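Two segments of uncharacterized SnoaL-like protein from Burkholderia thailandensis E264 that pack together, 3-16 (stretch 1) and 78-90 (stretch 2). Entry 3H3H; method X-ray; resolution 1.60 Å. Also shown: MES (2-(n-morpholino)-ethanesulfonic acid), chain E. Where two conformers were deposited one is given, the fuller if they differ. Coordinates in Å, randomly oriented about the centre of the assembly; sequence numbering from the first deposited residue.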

ATOM      1  N   GLU B   3     -13.360   1.964  14.754  1.00 35.36           N
ATOM      2  CA  GLU B   3     -12.090   2.731  14.870  1.00 34.46           C
ATOM      3  C   GLU B   3     -11.093   2.259  13.823  1.00 34.25           C
ATOM      4  O   GLU B   3     -10.562   1.154  13.937  1.00 36.54           O
ATOM      5  CB  GLU B   3     -11.470   2.553  16.270  1.00 35.25           C
ATOM      6  CG  GLU B   3     -10.235   3.446  16.547  1.00 34.41           C
ATOM      7  CD  GLU B   3      -9.561   3.146  17.871  1.00 33.78           C
ATOM      8  OE1 GLU B   3      -9.244   1.965  18.133  1.00 34.35           O
ATOM      9  OE2 GLU B   3      -9.333   4.101  18.645  1.00 28.16           O
ATOM     10  N   PRO B   4     -10.819   3.083  12.795  1.00 33.20           N
ATOM     11  CA  PRO B   4      -9.718   2.641  11.923  1.00 32.94           C
ATOM     12  C   PRO B   4      -8.377   2.552  12.681  1.00 29.77           C
ATOM     13  O   PRO B   4      -8.260   3.009  13.821  1.00 29.61           O
ATOM     14  CB  PRO B   4      -9.667   3.719  10.825  1.00 33.59           C
ATOM     15  CG  PRO B   4     -10.538   4.847  11.311  1.00 35.69           C
ATOM     16  CD  PRO B   4     -11.519   4.259  12.257  1.00 32.50           C
ATOM     17  N   ILE B   5      -7.400   1.912  12.054  1.00 25.19           N
ATOM     18  CA  ILE B   5      -6.033   1.855  12.556  1.00 22.61           C
ATOM     19  C   ILE B   5      -5.651   3.212  13.050  1.00 21.13           C
ATOM     20  O   ILE B   5      -5.783   4.185  12.337  1.00 22.75           O
ATOM     21  CB  ILE B   5      -5.058   1.493  11.406  1.00 21.17           C
ATOM     22  CG1 ILE B   5      -5.290   0.039  11.012  1.00 26.61           C
ATOM     23  CG2 ILE B   5      -3.629   1.790  11.836  1.00 23.13           C
ATOM     24  CD1 ILE B   5      -4.983  -0.912  12.120  1.00 29.88           C
ATOM     25  N   THR B   6      -5.188   3.302  14.288  1.00 21.10           N
ATOM     26  CA  THR B   6      -4.850   4.585  14.844  1.00 22.70           C
ATOM     27  C   THR B   6      -3.458   5.020  14.447  1.00 23.31           C
ATOM     28  O   THR B   6      -2.617   4.189  14.073  1.00 21.53           O
ATOM     29  CB  THR B   6      -4.982   4.523  16.385  1.00 23.69           C
ATOM     30  OG1 THR B   6      -4.161   3.453  16.877  1.00 24.98           O
ATOM     31  CG2 THR B   6      -6.427   4.252  16.786  1.00 24.63           C
ATOM     32  N   GLN B   7      -3.181   6.316  14.497  0.50 25.45           N
ATOM     33  CA  GLN B   7      -1.834   6.753  14.154  0.50 26.87           C
ATOM     34  C   GLN B   7      -0.881   6.335  15.296  0.50 26.98           C
ATOM     35  O   GLN B   7       0.277   6.021  15.034  0.50 29.49           O
ATOM     36  CB  GLN B   7      -1.761   8.246  13.856  0.50 29.22           C
ATOM     37  CG  GLN B   7      -0.922   8.558  12.596  0.50 26.29           C
ATOM     38  CD  GLN B   7      -1.665   8.293  11.292  0.50 34.34           C
ATOM     39  OE1 GLN B   7      -2.896   8.278  11.256  0.50 42.45           O
ATOM     40  NE2 GLN B   7      -0.915   8.112  10.204  0.50 34.42           N
ATOM     41  N   ALA B   8      -1.370   6.284  16.539  1.00 25.01           N
ATOM     42  CA  ALA B   8      -0.555   5.752  17.645  1.00 25.33           C
ATOM     43  C   ALA B   8       0.046   4.405  17.182  1.00 23.77           C
ATOM     44  O   ALA B   8       1.282   4.178  17.187  1.00 20.77           O
ATOM     45  CB  ALA B   8      -1.388   5.544  18.908  1.00 25.44           C
ATOM     46  N   PHE B   9      -0.874   3.524  16.817  1.00 21.16           N
ATOM     47  CA  PHE B   9      -0.528   2.191  16.429  1.00 21.26           C
ATOM     48  C   PHE B   9       0.369   2.190  15.177  1.00 18.93           C
ATOM     49  O   PHE B   9       1.390   1.515  15.132  1.00 17.29           O
ATOM     50  CB  PHE B   9      -1.806   1.363  16.234  1.00 21.23           C
ATOM     51  CG  PHE B   9      -1.526  -0.041  15.931  1.00 19.18           C
ATOM     52  CD1 PHE B   9      -1.217  -0.925  16.940  1.00 23.91           C
ATOM     53  CD2 PHE B   9      -1.466  -0.468  14.624  1.00 21.96           C
ATOM     54  CE1 PHE B   9      -0.902  -2.219  16.652  1.00 27.06           C
ATOM     55  CE2 PHE B   9      -1.142  -1.744  14.329  1.00 21.41           C
ATOM     56  CZ  PHE B   9      -0.864  -2.635  15.324  1.00 26.74           C
ATOM     57  N   ALA B  10       0.030   2.980  14.175  1.00 15.63           N
ATOM     58  CA  ALA B  10       0.754   2.901  12.916  1.00 16.63           C
ATOM     59  C   ALA B  10       2.236   3.265  13.079  1.00 15.53           C
ATOM     60  O   ALA B  10       3.138   2.656  12.514  1.00 13.95           O
ATOM     61  CB  ALA B  10       0.064   3.815  11.892  1.00 15.97           C
ATOM     62  N   GLN B  11       2.472   4.280  13.877  1.00 19.65           N
ATOM     63  CA  GLN B  11       3.817   4.755  14.115  1.00 16.88           C
ATOM     64  C   GLN B  11       4.624   3.811  14.955  1.00 16.28           C
ATOM     65  O   GLN B  11       5.779   3.577  14.631  1.00 17.74           O
ATOM     66  CB  GLN B  11       3.778   6.110  14.842  1.00 20.00           C
ATOM     67  CG  GLN B  11       3.171   7.175  13.976  1.00 17.42           C
ATOM     68  CD  GLN B  11       4.035   7.505  12.822  1.00 19.41           C
ATOM     69  OE1 GLN B  11       5.236   7.780  12.989  1.00 31.31           O
ATOM     70  NE2 GLN B  11       3.458   7.490  11.623  1.00 25.26           N
ATOM     71  N   GLN B  12       4.036   3.284  16.020  0.50 15.60           N
ATOM     72  CA  GLN B  12       4.743   2.397  16.920  0.50 17.34           C
ATOM     73  C   GLN B  12       5.028   1.071  16.191  0.50 16.03           C
ATOM     74  O   GLN B  12       6.094   0.460  16.363  0.50 14.68           O
ATOM     75  CB  GLN B  12       3.944   2.196  18.218  0.50 17.85           C
ATOM     76  CG  GLN B  12       4.663   1.371  19.287  0.50 19.99           C
ATOM     77  CD  GLN B  12       6.003   1.964  19.688  0.50 18.96           C
ATOM     78  OE1 GLN B  12       6.228   3.174  19.559  0.50 19.52           O
ATOM     79  NE2 GLN B  12       6.890   1.115  20.218  0.50 10.02           N
ATOM     80  N   PHE B  13       4.057   0.602  15.415  1.00 14.71           N
ATOM     81  CA  PHE B  13       4.274  -0.572  14.604  1.00 15.11           C
ATOM     82  C   PHE B  13       5.450  -0.310  13.658  1.00 14.74           C
ATOM     83  O   PHE B  13       6.336  -1.141  13.455  1.00 10.52           O
ATOM     84  CB  PHE B  13       3.027  -0.947  13.785  1.00 15.11           C
ATOM     85  CG  PHE B  13       3.286  -2.009  12.758  1.00 12.09           C
ATOM     86  CD1 PHE B  13       3.396  -3.326  13.123  1.00 17.64           C
ATOM     87  CD2 PHE B  13       3.425  -1.679  11.431  1.00 13.06           C
ATOM     88  CE1 PHE B  13       3.710  -4.293  12.184  1.00 20.93           C
ATOM     89  CE2 PHE B  13       3.715  -2.683  10.461  1.00 13.64           C
ATOM     90  CZ  PHE B  13       3.860  -3.942  10.843  1.00 17.72           C
ATOM     91  N   SER B  14       5.413   0.807  12.959  1.00 12.97           N
ATOM     92  CA  SER B  14       6.471   1.124  12.000  1.00 15.49           C
ATOM     93  C   SER B  14       7.867   1.174  12.664  1.00 15.29           C
ATOM     94  O   SER B  14       8.827   0.643  12.151  1.00 13.37           O
ATOM     95  CB  SER B  14       6.144   2.443  11.312  1.00 16.94           C
ATOM     96  OG  SER B  14       4.926   2.353  10.623  1.00 18.29           O
ATOM     97  N   ARG B  15       7.968   1.836  13.802  0.50 17.12           N
ATOM     98  CA  ARG B  15       9.243   1.945  14.491  0.50 16.82           C
ATOM     99  C   ARG B  15       9.738   0.579  14.967  0.50 15.44           C
ATOM    100  O   ARG B  15      10.930   0.292  14.879  0.50 16.43           O
ATOM    101  CB  ARG B  15       9.143   2.942  15.660  0.50 18.14           C
ATOM    102  CG  ARG B  15      10.416   3.094  16.484  0.50 20.59           C
ATOM    103  CD  ARG B  15      11.308   4.291  16.115  0.50 21.55           C
ATOM    104  NE  ARG B  15      12.270   4.507  17.179  0.50 27.37           N
ATOM    105  CZ  ARG B  15      12.114   5.395  18.159  0.50 21.07           C
ATOM    106  NH1 ARG B  15      13.033   5.509  19.108  0.50 32.33           N
ATOM    107  NH2 ARG B  15      11.041   6.174  18.185  0.50 25.72           N
ATOM    108  N   GLU B  16       8.844  -0.283  15.447  1.00 13.71           N
ATOM    109  CA  GLU B  16       9.270  -1.602  15.896  1.00 12.97           C
ATOM    110  C   GLU B  16       9.645  -2.447  14.702  1.00 14.09           C
ATOM    111  O   GLU B  16      10.639  -3.137  14.768  1.00 14.94           O
ATOM    112  CB  GLU B  16       8.199  -2.305  16.731  1.00 15.10           C
ATOM    113  CG  GLU B  16       7.895  -1.574  17.974  1.00 12.12           C
ATOM    114  CD  GLU B  16       6.785  -2.219  18.813  1.00 18.18           C
ATOM    115  OE1 GLU B  16       6.085  -3.136  18.364  1.00 20.78           O
ATOM    116  OE2 GLU B  16       6.568  -1.754  19.930  1.00 18.84           O
ATOM    117  N   GLU B  78      15.638   2.345   5.809  1.00 12.28           N
ATOM    118  CA  GLU B  78      15.403   3.709   6.316  1.00 12.02           C
ATOM    119  C   GLU B  78      13.946   4.033   6.247  1.00 13.45           C
ATOM    120  O   GLU B  78      13.394   4.133   5.157  1.00 13.97           O
ATOM    121  CB  GLU B  78      16.223   4.788   5.525  1.00 12.63           C
ATOM    122  CG  GLU B  78      15.870   6.203   5.933  1.00 15.61           C
ATOM    123  CD  GLU B  78      16.769   7.243   5.325  1.00 16.40           C
ATOM    124  OE1 GLU B  78      17.680   6.887   4.558  1.00 13.73           O
ATOM    125  OE2 GLU B  78      16.539   8.411   5.633  1.00 12.75           O
ATOM    126  N   TRP B  79      13.355   4.330   7.390  1.00 13.56           N
ATOM    127  CA  TRP B  79      11.943   4.701   7.459  1.00 15.36           C
ATOM    128  C   TRP B  79      11.674   6.097   6.946  1.00 13.90           C
ATOM    129  O   TRP B  79      12.243   7.062   7.457  1.00 14.58           O
ATOM    130  CB  TRP B  79      11.480   4.576   8.875  1.00 15.69           C
ATOM    131  CG  TRP B  79      10.058   4.851   9.143  1.00 17.05           C
ATOM    132  CD1 TRP B  79       9.018   4.738   8.296  1.00 14.66           C
ATOM    133  CD2 TRP B  79       9.501   5.241  10.412  1.00 16.05           C
ATOM    134  NE1 TRP B  79       7.857   5.066   8.913  1.00 16.36           N
ATOM    135  CE2 TRP B  79       8.117   5.384  10.223  1.00 19.63           C
ATOM    136  CE3 TRP B  79      10.038   5.475  11.679  1.00 21.20           C
ATOM    137  CZ2 TRP B  79       7.250   5.720  11.260  1.00 17.02           C
ATOM    138  CZ3 TRP B  79       9.170   5.859  12.727  1.00 23.21           C
ATOM    139  CH2 TRP B  79       7.802   5.996  12.503  1.00 23.91           C
ATOM    140  N   ILE B  80      10.861   6.199   5.910  1.00 13.67           N
ATOM    141  CA  ILE B  80      10.479   7.493   5.319  1.00 11.87           C
ATOM    142  C   ILE B  80       9.131   7.977   5.826  1.00 12.12           C
ATOM    143  O   ILE B  80       9.057   9.060   6.414  1.00 14.90           O
ATOM    144  CB  ILE B  80      10.483   7.461   3.790  1.00 11.03           C
ATOM    145  CG1 ILE B  80      11.888   7.107   3.284  1.00 15.83           C
ATOM    146  CG2 ILE B  80       9.987   8.789   3.228  1.00  9.93           C
ATOM    147  CD1 ILE B  80      11.947   6.768   1.781  1.00 14.41           C
ATOM    148  N   ALA B  81       8.074   7.180   5.688  1.00 11.19           N
ATOM    149  CA  ALA B  81       6.781   7.646   6.166  1.00 12.47           C
ATOM    150  C   ALA B  81       5.882   6.476   6.469  1.00 10.45           C
ATOM    151  O   ALA B  81       6.056   5.398   5.923  1.00 12.43           O
ATOM    152  CB  ALA B  81       6.115   8.502   5.057  1.00 12.88           C
ATOM    153  N   THR B  82       4.867   6.704   7.292  1.00 12.02           N
ATOM    154  CA  THR B  82       3.866   5.694   7.519  1.00 12.77           C
ATOM    155  C   THR B  82       2.500   6.318   7.288  1.00 12.38           C
ATOM    156  O   THR B  82       2.246   7.446   7.752  1.00 14.81           O
ATOM    157  CB  THR B  82       3.915   5.160   8.940  1.00 17.47           C
ATOM    158  OG1 THR B  82       5.023   4.276   9.050  1.00 20.37           O
ATOM    159  CG2 THR B  82       2.693   4.330   9.213  1.00 22.36           C
ATOM    160  N   LEU B  83       1.636   5.585   6.617  1.00 11.66           N
ATOM    161  CA  LEU B  83       0.297   6.101   6.311  1.00 11.60           C
ATOM    162  C   LEU B  83      -0.699   5.054   6.756  1.00 12.20           C
ATOM    163  O   LEU B  83      -0.438   3.864   6.654  1.00 15.03           O
ATOM    164  CB  LEU B  83       0.162   6.368   4.847  1.00 13.06           C
ATOM    165  CG  LEU B  83       1.250   7.332   4.346  1.00 15.41           C
ATOM    166  CD1 LEU B  83       2.434   6.533   3.742  1.00 13.43           C
ATOM    167  CD2 LEU B  83       0.643   8.272   3.319  1.00 14.32           C
ATOM    168  N   ALA B  84      -1.795   5.505   7.321  1.00  9.24           N
ATOM    169  CA  ALA B  84      -2.789   4.584   7.896  1.00 11.53           C
ATOM    170  C   ALA B  84      -4.022   4.500   7.029  1.00 10.96           C
ATOM    171  O   ALA B  84      -4.548   5.498   6.583  1.00  9.57           O
ATOM    172  CB  ALA B  84      -3.175   5.066   9.320  1.00 12.02           C
ATOM    173  N   GLY B  85      -4.522   3.273   6.873  1.00 13.36           N
ATOM    174  CA  GLY B  85      -5.773   3.031   6.186  1.00 12.29           C
ATOM    175  C   GLY B  85      -6.847   2.499   7.112  1.00 15.74           C
ATOM    176  O   GLY B  85      -6.961   2.906   8.255  1.00 19.19           O
ATOM    177  N   VAL B  86      -7.722   1.645   6.606  1.00 14.28           N
ATOM    178  CA  VAL B  86      -8.822   1.150   7.458  1.00 14.62           C
ATOM    179  C   VAL B  86      -8.317   0.084   8.401  1.00 15.48           C
ATOM    180  O   VAL B  86      -8.361   0.205   9.633  1.00 17.80           O
ATOM    181  CB  VAL B  86      -9.961   0.627   6.557  1.00 15.54           C
ATOM    182  CG1 VAL B  86     -11.094  -0.092   7.372  1.00 14.80           C
ATOM    183  CG2 VAL B  86     -10.502   1.784   5.752  1.00 14.04           C
ATOM    184  N   ASP B  87      -7.779  -0.971   7.807  1.00 13.04           N
ATOM    185  CA  ASP B  87      -7.246  -2.074   8.605  1.00 17.69           C
ATOM    186  C   ASP B  87      -5.791  -2.298   8.238  1.00 17.32           C
ATOM    187  O   ASP B  87      -5.200  -3.331   8.615  1.00 19.03           O
ATOM    188  CB  ASP B  87      -8.046  -3.349   8.363  1.00 19.75           C
ATOM    189  CG  ASP B  87      -7.789  -3.993   6.987  1.00 30.37           C
ATOM    190  OD1 ASP B  87      -7.071  -3.442   6.110  1.00 39.92           O
ATOM    191  OD2 ASP B  87      -8.322  -5.105   6.802  1.00 44.82           O
ATOM    192  N   SER B  88      -5.181  -1.293   7.611  1.00 15.80           N
ATOM    193  CA  SER B  88      -3.819  -1.444   7.126  1.00 12.67           C
ATOM    194  C   SER B  88      -2.948  -0.229   7.446  1.00 12.66           C
ATOM    195  O   SER B  88      -3.472   0.896   7.714  1.00 13.14           O
ATOM    196  CB  SER B  88      -3.808  -1.716   5.642  1.00 14.53           C
ATOM    197  OG  SER B  88      -4.490  -0.735   4.879  1.00 18.13           O
ATOM    198  N   VAL B  89      -1.649  -0.497   7.466  1.00 11.76           N
ATOM    199  CA  VAL B  89      -0.612   0.512   7.618  1.00 12.69           C
ATOM    200  C   VAL B  89       0.281   0.353   6.409  1.00 15.11           C
ATOM    201  O   VAL B  89       0.573  -0.762   5.987  1.00 13.97           O
ATOM    202  CB  VAL B  89       0.171   0.298   8.917  1.00 16.53           C
ATOM    203  CG1 VAL B  89       1.393   1.164   9.012  1.00 18.06           C
ATOM    204  CG2 VAL B  89      -0.757   0.610  10.126  1.00 19.20           C
ATOM    205  N   ALA B  90       0.739   1.456   5.858  1.00 11.98           N
ATOM    206  CA  ALA B  90       1.689   1.421   4.745  1.00  8.99           C
ATOM    207  C   ALA B  90       2.958   2.032   5.225  1.00 13.68           C
ATOM    208  O   ALA B  90       2.940   3.166   5.725  1.00 13.62           O
ATOM    209  CB  ALA B  90       1.175   2.249   3.550  1.00 11.16           C
TER
HETATM  210  O1  MES E 123      11.100   8.705  11.959  1.00 42.27           O
HETATM  211  C2  MES E 123      10.255   9.596  12.732  1.00 33.97           C
HETATM  212  C3  MES E 123       8.977   9.984  11.953  1.00 47.71           C
HETATM  213  N4  MES E 123       8.937   9.514  10.549  1.00 39.63           N
HETATM  214  C5  MES E 123      10.094   9.261   9.711  1.00 36.27           C
HETATM  215  C6  MES E 123      11.355   9.128  10.601  1.00 42.63           C
HETATM  216  C7  MES E 123       7.662   9.248   9.865  1.00 33.25           C
HETATM  217  C8  MES E 123       6.646  10.289  10.204  1.00 37.77           C
HETATM  218  S   MES E 123       5.242   9.960   9.375  1.00 31.05           S
HETATM  219  O1S MES E 123       5.401  10.271   7.937  1.00 36.65           O
HETATM  220  O2S MES E 123       4.856   8.551   9.468  1.00 31.81           O
HETATM  221  O3S MES E 123       4.242  10.790  10.072  1.00 38.81           O
HETATM  222  O   HOH W   1      -6.861   4.982   9.639  1.00 32.51           O
HETATM  223  O   HOH W   2       1.521   9.271   9.787  1.00 28.54           O

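The helix of stretch 1 (7-16) lies across the hairpin of stretch 2, its axis 8.4 Å from that of strand 78-84 at closest approach and running at 141° to it. Together the two stretches bury 658 Å².

The contact begins at Trp-79, whose CA-to-CB bond points toward the helix and which loses 88 Å² to it. With chi1 at -177° (t), its indole packs against Gln-11, Ser-14 and Arg-15 of the helix: Trp-79 CZ2 is 3.5 Å from Ser-14 CB, and Trp-79 CZ3 is 4.1 Å from Arg-15 CB. Gln-11 OE1 sits near the ring plane, 3.2 Å from Trp-79 CH2, while Arg-15 N and the C7 of MES cover opposite faces. The flat, wide ring thus serves both helix and ligand. Ile-80 and Ala-81 make no contact with the helix, and the CA-to-CB bond of Ala-81 points away.

Thr-82 is the polar centre of a largely apolar interface. Its OG1 accepts from Trp-79 NE1 (2.9 Å) and donates to Ser-14 OG in a very short bond of 2.5 Å; Ser-14 OG in turn donates to Ala-10 O at 2.6 Å. This chain satisfies two buried hydroxyls. The threonine methyl adds an apolar contact, Thr-82 CG2 to Ala-10 CB at 3.8 Å. The backbone of Thr-82 is engaged as well: O2S of MES, a molecule probably from the crystallisation liquor, accepts from Thr-82 N (2.9 Å) and Gln-11 NE2 (2.8 Å), and water 2 accepts from Gln-7 NE2 (2.7 Å) and lies 2.8 Å from Thr-82 O.

The CA-to-CB bond of Leu-83 points away; that of Ala-84 points toward stretch 1, as strand alternation predicts. Its methyl group fits among Gln-7, Ala-10 and Ile-5, with Ala-84 CB 3.8 Å from Gln-7 OE1, 4.3 Å from Ala-10 CB and 4.2 Å from Ile-5 CG2.

At the turn the backbone takes over. Water 1 donates to both Gly-85 O (2.5 Å) and Ile-5 O (3.0 Å). An ideal CB on Gly-85 would lie 3.0 Å from Ser-88 OG, a clash within the hairpin itself. The CA-to-CB bond of Val-86 points away, yet Val-86 O accepts from Ile-5 N at 3.1 Å with an angle of 167°, a nearly linear bond that pins the segment before the helix. Ile-5 CG1 then packs 3.7 Å from both Asp-87 C and Ser-88 N, residues whose CA-to-CB bonds point away.

Val-89 closes the apolar patch. Its CG2 meets Ile-5 CG2 at 3.5 Å and Ala-10 CB at 3.8 Å; Val-89 CG1 approaches Phe-13 CD2 at 4.3 Å. Both methyls of the branched side chain thus make apolar contacts with stretch 1.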